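Local atomic coordinates of 2-methyl-3-hydroxypyridine-5-carboxylic acid oxygenase (Mesorhizobium loti, PDB entry 3ALJ), a protein that probably uses its bound FAD to oxygenate 2-methyl-3-hydroxypyridine-5-carboxylic acid, with opening of the pyridine ring, as a flavin-dependent aromatic-ring oxygenase. Residues 71-82 and 101-112. Residues are numbered along the deposited sequence; the frame is centred on the assembly and turned at random.
Sequences DVLQGSHTPPTY and WRIMTRSHLHDA. With FAD (flavin-adenine dinucleotide), chain B.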
loop_
_atom_site.group_PDB
_atom_site.type_symbol
_atom_site.label_atom_id
_atom_site.label_comp_id
_atom_site.label_asym_id
_atom_site.label_seq_id
_atom_site.Cartn_x
_atom_site.Cartn_y
_atom_site.Cartn_z
ATOM N N ASP A 71 13.425 -11.833 -1.733
ATOM C CA ASP A 71 13.854 -11.074 -0.628
ATOM C C ASP A 71 12.597 -10.672 0.210
ATOM O O ASP A 71 12.752 -10.430 1.418
ATOM C CB ASP A 71 14.569 -9.752 -1.095
ATOM C CG ASP A 71 16.063 -9.902 -1.298
ATOM O OD1 ASP A 71 16.610 -10.999 -1.137
ATOM O OD2 ASP A 71 16.659 -8.821 -1.705
ATOM N N VAL A 72 11.420 -10.482 -0.439
ATOM C CA VAL A 72 10.227 -10.166 0.368
ATOM C C VAL A 72 9.736 -11.405 1.169
ATOM O O VAL A 72 9.378 -11.305 2.293
ATOM C CB VAL A 72 9.171 -9.623 -0.597
ATOM C CG1 VAL A 72 7.817 -9.535 0.094
ATOM C CG2 VAL A 72 9.586 -8.187 -1.056
ATOM N N LEU A 73 9.697 -12.556 0.439
ATOM C CA LEU A 73 9.145 -13.769 1.147
ATOM C C LEU A 73 9.994 -14.221 2.332
ATOM O O LEU A 73 9.477 -14.619 3.365
ATOM C CB LEU A 73 9.062 -14.980 0.178
ATOM C CG LEU A 73 8.048 -14.778 -0.958
ATOM C CD1 LEU A 73 7.953 -16.110 -1.801
ATOM C CD2 LEU A 73 6.601 -14.498 -0.377
ATOM N N GLN A 74 11.346 -14.047 2.228
ATOM C CA GLN A 74 12.207 -14.280 3.389
ATOM C C GLN A 74 11.930 -13.250 4.492
ATOM O O GLN A 74 11.947 -12.037 4.110
ATOM C CB GLN A 74 13.628 -14.149 2.898
ATOM C CG GLN A 74 14.639 -14.336 4.009
ATOM C CD GLN A 74 14.654 -15.800 4.543
ATOM O OE1 GLN A 74 14.549 -16.798 3.795
ATOM N NE2 GLN A 74 14.777 -15.908 5.842
ATOM N N GLY A 75 11.583 -13.618 5.695
ATOM C CA GLY A 75 11.265 -12.595 6.692
ATOM C C GLY A 75 9.823 -12.039 6.681
ATOM O O GLY A 75 9.569 -11.045 7.372
ATOM N N SER A 76 8.929 -12.694 5.898
ATOM C CA SER A 76 7.518 -12.276 5.975
ATOM C C SER A 76 6.649 -13.567 6.144
ATOM O O SER A 76 7.197 -14.654 6.186
ATOM C CB SER A 76 7.126 -11.471 4.756
ATOM O OG SER A 76 7.238 -12.267 3.559
ATOM N N HIS A 77 5.368 -13.349 6.296
ATOM C CA HIS A 77 4.447 -14.424 6.787
ATOM C C HIS A 77 3.209 -14.512 6.023
ATOM O O HIS A 77 2.529 -13.544 5.797
ATOM C CB HIS A 77 4.186 -14.041 8.274
ATOM C CG HIS A 77 3.238 -14.927 9.057
ATOM N ND1 HIS A 77 3.647 -16.128 9.580
ATOM C CD2 HIS A 77 2.048 -14.661 9.634
ATOM C CE1 HIS A 77 2.651 -16.666 10.292
ATOM N NE2 HIS A 77 1.659 -15.791 10.359
ATOM N N THR A 78 2.832 -15.767 5.760
ATOM C CA THR A 78 1.452 -16.018 5.345
ATOM C C THR A 78 0.715 -16.650 6.513
ATOM O O THR A 78 1.007 -17.848 6.843
ATOM C CB THR A 78 1.229 -16.946 4.089
ATOM O OG1 THR A 78 1.974 -16.392 2.969
ATOM C CG2 THR A 78 -0.257 -17.076 3.685
ATOM N N PRO A 79 -0.237 -15.995 7.189
ATOM C CA PRO A 79 -0.963 -16.685 8.263
ATOM C C PRO A 79 -1.690 -17.955 7.730
ATOM O O PRO A 79 -2.070 -18.039 6.576
ATOM C CB PRO A 79 -2.048 -15.642 8.700
ATOM C CG PRO A 79 -1.402 -14.320 8.316
ATOM C CD PRO A 79 -0.750 -14.600 6.945
ATOM N N PRO A 80 -1.906 -18.911 8.695
ATOM C CA PRO A 80 -2.711 -20.090 8.260
ATOM C C PRO A 80 -4.096 -19.739 7.894
ATOM O O PRO A 80 -4.694 -20.481 7.135
ATOM C CB PRO A 80 -2.824 -20.951 9.508
ATOM C CG PRO A 80 -1.704 -20.481 10.394
ATOM C CD PRO A 80 -1.344 -18.984 10.050
ATOM N N THR A 81 -4.705 -18.686 8.439
ATOM C CA THR A 81 -6.021 -18.270 8.105
ATOM C C THR A 81 -6.179 -16.761 8.389
ATOM O O THR A 81 -5.426 -16.200 9.207
ATOM C CB THR A 81 -7.117 -19.051 8.896
ATOM O OG1 THR A 81 -8.396 -18.753 8.246
ATOM C CG2 THR A 81 -7.138 -18.838 10.309
ATOM N N TYR A 82 -7.125 -16.164 7.643
ATOM C CA TYR A 82 -7.587 -14.780 7.956
ATOM C C TYR A 82 -8.904 -14.947 8.718
ATOM O O TYR A 82 -9.929 -15.331 8.191
ATOM C CB TYR A 82 -7.758 -14.058 6.633
ATOM C CG TYR A 82 -7.999 -12.599 6.751
ATOM C CD1 TYR A 82 -9.080 -12.085 7.547
ATOM C CD2 TYR A 82 -7.168 -11.683 6.072
ATOM C CE1 TYR A 82 -9.280 -10.665 7.599
ATOM C CE2 TYR A 82 -7.401 -10.305 6.112
ATOM C CZ TYR A 82 -8.420 -9.836 6.872
ATOM O OH TYR A 82 -8.731 -8.461 6.896
ATOM N N TRP A 101 -1.014 -14.670 -0.322
ATOM C CA TRP A 101 -1.042 -13.378 0.399
ATOM C C TRP A 101 0.056 -13.418 1.384
ATOM O O TRP A 101 0.662 -14.457 1.659
ATOM C CB TRP A 101 -2.446 -13.109 1.012
ATOM C CG TRP A 101 -2.926 -14.114 2.018
ATOM C CD1 TRP A 101 -3.250 -15.464 1.801
ATOM C CD2 TRP A 101 -3.220 -13.859 3.407
ATOM N NE1 TRP A 101 -3.660 -16.056 3.003
ATOM C CE2 TRP A 101 -3.660 -15.079 3.992
ATOM C CE3 TRP A 101 -3.104 -12.699 4.268
ATOM C CZ2 TRP A 101 -4.042 -15.187 5.329
ATOM C CZ3 TRP A 101 -3.512 -12.799 5.533
ATOM C CH2 TRP A 101 -3.964 -13.993 6.103
ATOM N N ARG A 102 0.361 -12.243 1.952
ATOM C CA ARG A 102 1.572 -12.122 2.765
ATOM C C ARG A 102 1.467 -10.904 3.608
ATOM O O ARG A 102 0.947 -9.836 3.155
ATOM C CB ARG A 102 2.816 -11.931 1.834
ATOM C CG ARG A 102 4.139 -12.411 2.488
ATOM C CD ARG A 102 4.145 -14.000 2.622
ATOM N NE ARG A 102 5.476 -14.420 3.016
ATOM C CZ ARG A 102 5.777 -15.717 3.057
ATOM N NH1 ARG A 102 4.837 -16.649 2.907
ATOM N NH2 ARG A 102 6.995 -16.115 3.274
ATOM N N ILE A 103 1.953 -10.952 4.841
ATOM C CA ILE A 103 2.017 -9.802 5.772
ATOM C C ILE A 103 3.497 -9.562 6.031
ATOM O O ILE A 103 4.314 -10.488 6.152
ATOM C CB ILE A 103 1.335 -10.086 7.082
ATOM C CG1 ILE A 103 -0.139 -10.490 6.799
ATOM C CG2 ILE A 103 1.359 -8.883 7.978
ATOM C CD1 ILE A 103 -0.871 -10.909 8.069
ATOM N N MET A 104 3.843 -8.260 6.103
ATOM C CA MET A 104 5.280 -7.879 6.322
ATOM C C MET A 104 5.290 -6.495 6.916
ATOM O O MET A 104 4.342 -5.735 6.822
ATOM C CB MET A 104 6.098 -7.893 5.023
ATOM C CG MET A 104 5.478 -6.887 3.997
ATOM S SD MET A 104 5.887 -7.376 2.282
ATOM C CE MET A 104 4.636 -8.734 2.099
ATOM N N THR A 105 6.460 -6.148 7.422
ATOM C CA THR A 105 6.600 -4.694 7.790
ATOM C C THR A 105 6.785 -3.878 6.484
ATOM O O THR A 105 7.305 -4.360 5.503
ATOM C CB THR A 105 7.771 -4.475 8.808
ATOM O OG1 THR A 105 9.030 -4.689 8.143
ATOM C CG2 THR A 105 7.669 -5.377 10.044
ATOM N N ARG A 106 6.389 -2.612 6.640
ATOM C CA ARG A 106 6.622 -1.680 5.570
ATOM C C ARG A 106 8.096 -1.549 5.231
ATOM O O ARG A 106 8.461 -1.483 4.050
ATOM C CB ARG A 106 6.062 -0.287 5.987
ATOM C CG ARG A 106 4.567 -0.443 5.846
ATOM C CD ARG A 106 3.868 0.647 5.387
ATOM N NE ARG A 106 2.411 0.449 5.209
ATOM C CZ ARG A 106 1.705 1.054 4.259
ATOM N NH1 ARG A 106 2.285 1.786 3.373
ATOM N NH2 ARG A 106 0.409 0.867 4.256
ATOM N N SER A 107 8.938 -1.489 6.262
ATOM C CA SER A 107 10.365 -1.413 6.015
ATOM C C SER A 107 10.879 -2.615 5.265
ATOM O O SER A 107 11.713 -2.491 4.358
ATOM C CB SER A 107 11.044 -1.262 7.349
ATOM O OG SER A 107 10.807 0.064 7.802
ATOM N N HIS A 108 10.301 -3.799 5.563
ATOM C CA HIS A 108 10.774 -4.989 4.833
ATOM C C HIS A 108 10.491 -4.908 3.367
ATOM O O HIS A 108 11.358 -5.196 2.547
ATOM C CB HIS A 108 10.091 -6.222 5.502
ATOM C CG HIS A 108 10.539 -7.522 4.918
ATOM N ND1 HIS A 108 11.751 -8.082 5.275
ATOM C CD2 HIS A 108 9.933 -8.363 4.076
ATOM C CE1 HIS A 108 11.851 -9.255 4.651
ATOM N NE2 HIS A 108 10.747 -9.464 3.949
ATOM N N LEU A 109 9.283 -4.460 3.018
ATOM C CA LEU A 109 8.943 -4.369 1.626
ATOM C C LEU A 109 9.774 -3.266 0.920
ATOM O O LEU A 109 10.325 -3.445 -0.147
ATOM C CB LEU A 109 7.441 -4.113 1.471
ATOM C CG LEU A 109 6.923 -3.823 0.068
ATOM C CD1 LEU A 109 7.318 -4.986 -0.862
ATOM C CD2 LEU A 109 5.473 -3.579 0.116
ATOM N N HIS A 110 9.796 -2.101 1.616
ATOM C CA HIS A 110 10.439 -0.952 1.013
ATOM C C HIS A 110 11.968 -1.244 0.868
ATOM O O HIS A 110 12.503 -0.959 -0.229
ATOM C CB HIS A 110 10.102 0.285 1.889
ATOM C CG HIS A 110 10.388 1.548 1.196
ATOM N ND1 HIS A 110 11.558 2.229 1.371
ATOM C CD2 HIS A 110 9.648 2.257 0.303
ATOM C CE1 HIS A 110 11.518 3.326 0.642
ATOM N NE2 HIS A 110 10.385 3.339 -0.050
ATOM N N ASP A 111 12.606 -1.917 1.829
ATOM C CA ASP A 111 14.036 -2.166 1.723
ATOM C C ASP A 111 14.303 -3.179 0.620
ATOM O O ASP A 111 15.232 -2.976 -0.201
ATOM C CB ASP A 111 14.608 -2.643 3.086
ATOM C CG ASP A 111 14.692 -1.520 4.126
ATOM O OD1 ASP A 111 14.285 -0.325 3.921
ATOM O OD2 ASP A 111 15.020 -2.063 5.248
ATOM N N ALA A 112 13.394 -4.167 0.383
ATOM C CA ALA A 112 13.602 -5.067 -0.720
ATOM C C ALA A 112 13.539 -4.382 -2.055
ATOM O O ALA A 112 14.385 -4.673 -2.923
ATOM C CB ALA A 112 12.536 -6.205 -0.648
HETATM P PA FAD B . 3.689 6.732 -0.990
HETATM O O1A FAD B . 3.903 5.391 -0.362
HETATM O O2A FAD B . 3.030 7.754 -0.262
HETATM O O5B FAD B . 5.127 7.231 -1.443
HETATM C C5B FAD B . 5.308 8.542 -2.074
HETATM C C4B FAD B . 6.778 8.810 -1.821
HETATM O O4B FAD B . 6.965 10.079 -2.536
HETATM C C3B FAD B . 7.143 9.103 -0.413
HETATM O O3B FAD B . 8.365 8.434 -0.041
HETATM C C2B FAD B . 7.216 10.672 -0.365
HETATM O O2B FAD B . 8.141 11.170 0.618
HETATM C C1B FAD B . 7.761 11.024 -1.710
HETATM N N9A FAD B . 7.313 12.281 -2.218
HETATM C C8A FAD B . 6.146 12.968 -1.971
HETATM N N7A FAD B . 6.067 14.085 -2.710
HETATM C C5A FAD B . 7.234 14.128 -3.458
HETATM C C6A FAD B . 7.674 14.987 -4.461
HETATM N N6A FAD B . 6.934 16.092 -4.813
HETATM N N1A FAD B . 8.855 14.704 -5.014
HETATM C C2A FAD B . 9.607 13.660 -4.647
HETATM N N3A FAD B . 9.220 12.755 -3.702
HETATM C C4A FAD B . 8.003 13.009 -3.147
HETATM N N1 FAD B . -1.919 -0.949 0.805
HETATM C C2 FAD B . -1.743 -2.246 0.629
HETATM O O2 FAD B . -1.451 -2.749 -0.467
HETATM N N3 FAD B . -1.904 -3.120 1.704
HETATM C C4 FAD B . -2.207 -2.656 2.986
HETATM O O4 FAD B . -2.187 -3.487 3.969
HETATM C C4X FAD B . -2.403 -1.294 3.131
HETATM N N5 FAD B . -2.831 -0.775 4.401
HETATM C C5X FAD B . -3.092 0.578 4.519
HETATM C C6 FAD B . -3.613 1.104 5.714
HETATM C C7 FAD B . -3.810 2.454 5.856
HETATM C C7M FAD B . -4.371 3.002 7.200
HETATM C C8 FAD B . -3.571 3.311 4.803
HETATM C C8M FAD B . -3.818 4.834 4.909
HETATM C C9 FAD B . -3.058 2.801 3.602
HETATM C C9A FAD B . -2.854 1.409 3.432
HETATM N N10 FAD B . -2.361 0.844 2.174
HETATM C C10 FAD B . -2.197 -0.483 2.043
HETATM C "C1'" FAD B . -2.132 1.790 0.981
HETATM C "C2'" FAD B . -0.644 2.090 0.865
HETATM O "O2'" FAD B . -0.173 2.648 2.109
HETATM C "C3'" FAD B . -0.428 3.179 -0.203
HETATM O "O3'" FAD B . -1.440 2.958 -1.257
HETATM C "C4'" FAD B . 0.878 3.118 -0.880
HETATM O "O4'" FAD B . 1.890 3.377 0.134
HETATM C "C5'" FAD B . 1.024 4.186 -1.914
HETATM O "O5'" FAD B . 2.318 4.080 -2.499
HETATM P P FAD B . 2.809 5.302 -3.373
HETATM O O1P FAD B . 4.174 4.952 -3.787
HETATM O O2P FAD B . 1.805 5.694 -4.412
HETATM O O3P FAD B . 2.830 6.552 -2.346
HETATM O O HOH W 1 15.367 -7.254 -3.470
HETATM O O HOH W 2 8.470 -8.355 7.642
HETATM O O HOH W 3 -4.052 -18.520 4.538
#
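Val-72 CG2 packs on Ala-112 CB at 3.6 Å and also meets Leu-109 CD1, while its CG1 touches Met-104 SD. This joins the end of helix 69-73 to strand 101-105 and helix 106-119, which follows it directly with Thr-105 as N-cap, within the FAD-binding domain. A second apolar patch lies at Trp-101. Pro-79 CD and Thr-78 CG2 sit over the same face of the indole in CH-pi contacts, the proline CD 3.6 Å from the six-membered ring centroid. Between the patches, His-77 and Ile-103 form a single antiparallel, hydrogen-bonded bridge. Arg-106, just past the strand, gives both NH1 and NH2 to FAD O2', so the start of this helix reaches the cofactor.

At the polar edge, Arg-102 bends at chi2 (69°), which lays its guanidinium against the helix end and the loop that follows it. In its plane NE binds Ser-76 OG (2.8 Å, 170°), NH2 binds Leu-73 O and NH1 binds Thr-78 OG1. Leu-73 CD2 lies over one face and His-77 CA over the opposite one, both toward the rim. Thr-78 OG1 in turn donates to Trp-101 O at 2.7 Å. A leucine in place of Arg-102 has no guanidinium, and Ser-76 OG and Thr-78 OG1 would probably be left without this donor and be freer to turn. Val-72 O takes two donors from opposite faces of its plane: Ser-76 OG at 2.7 Å and His-108 NE2 at 2.8 Å.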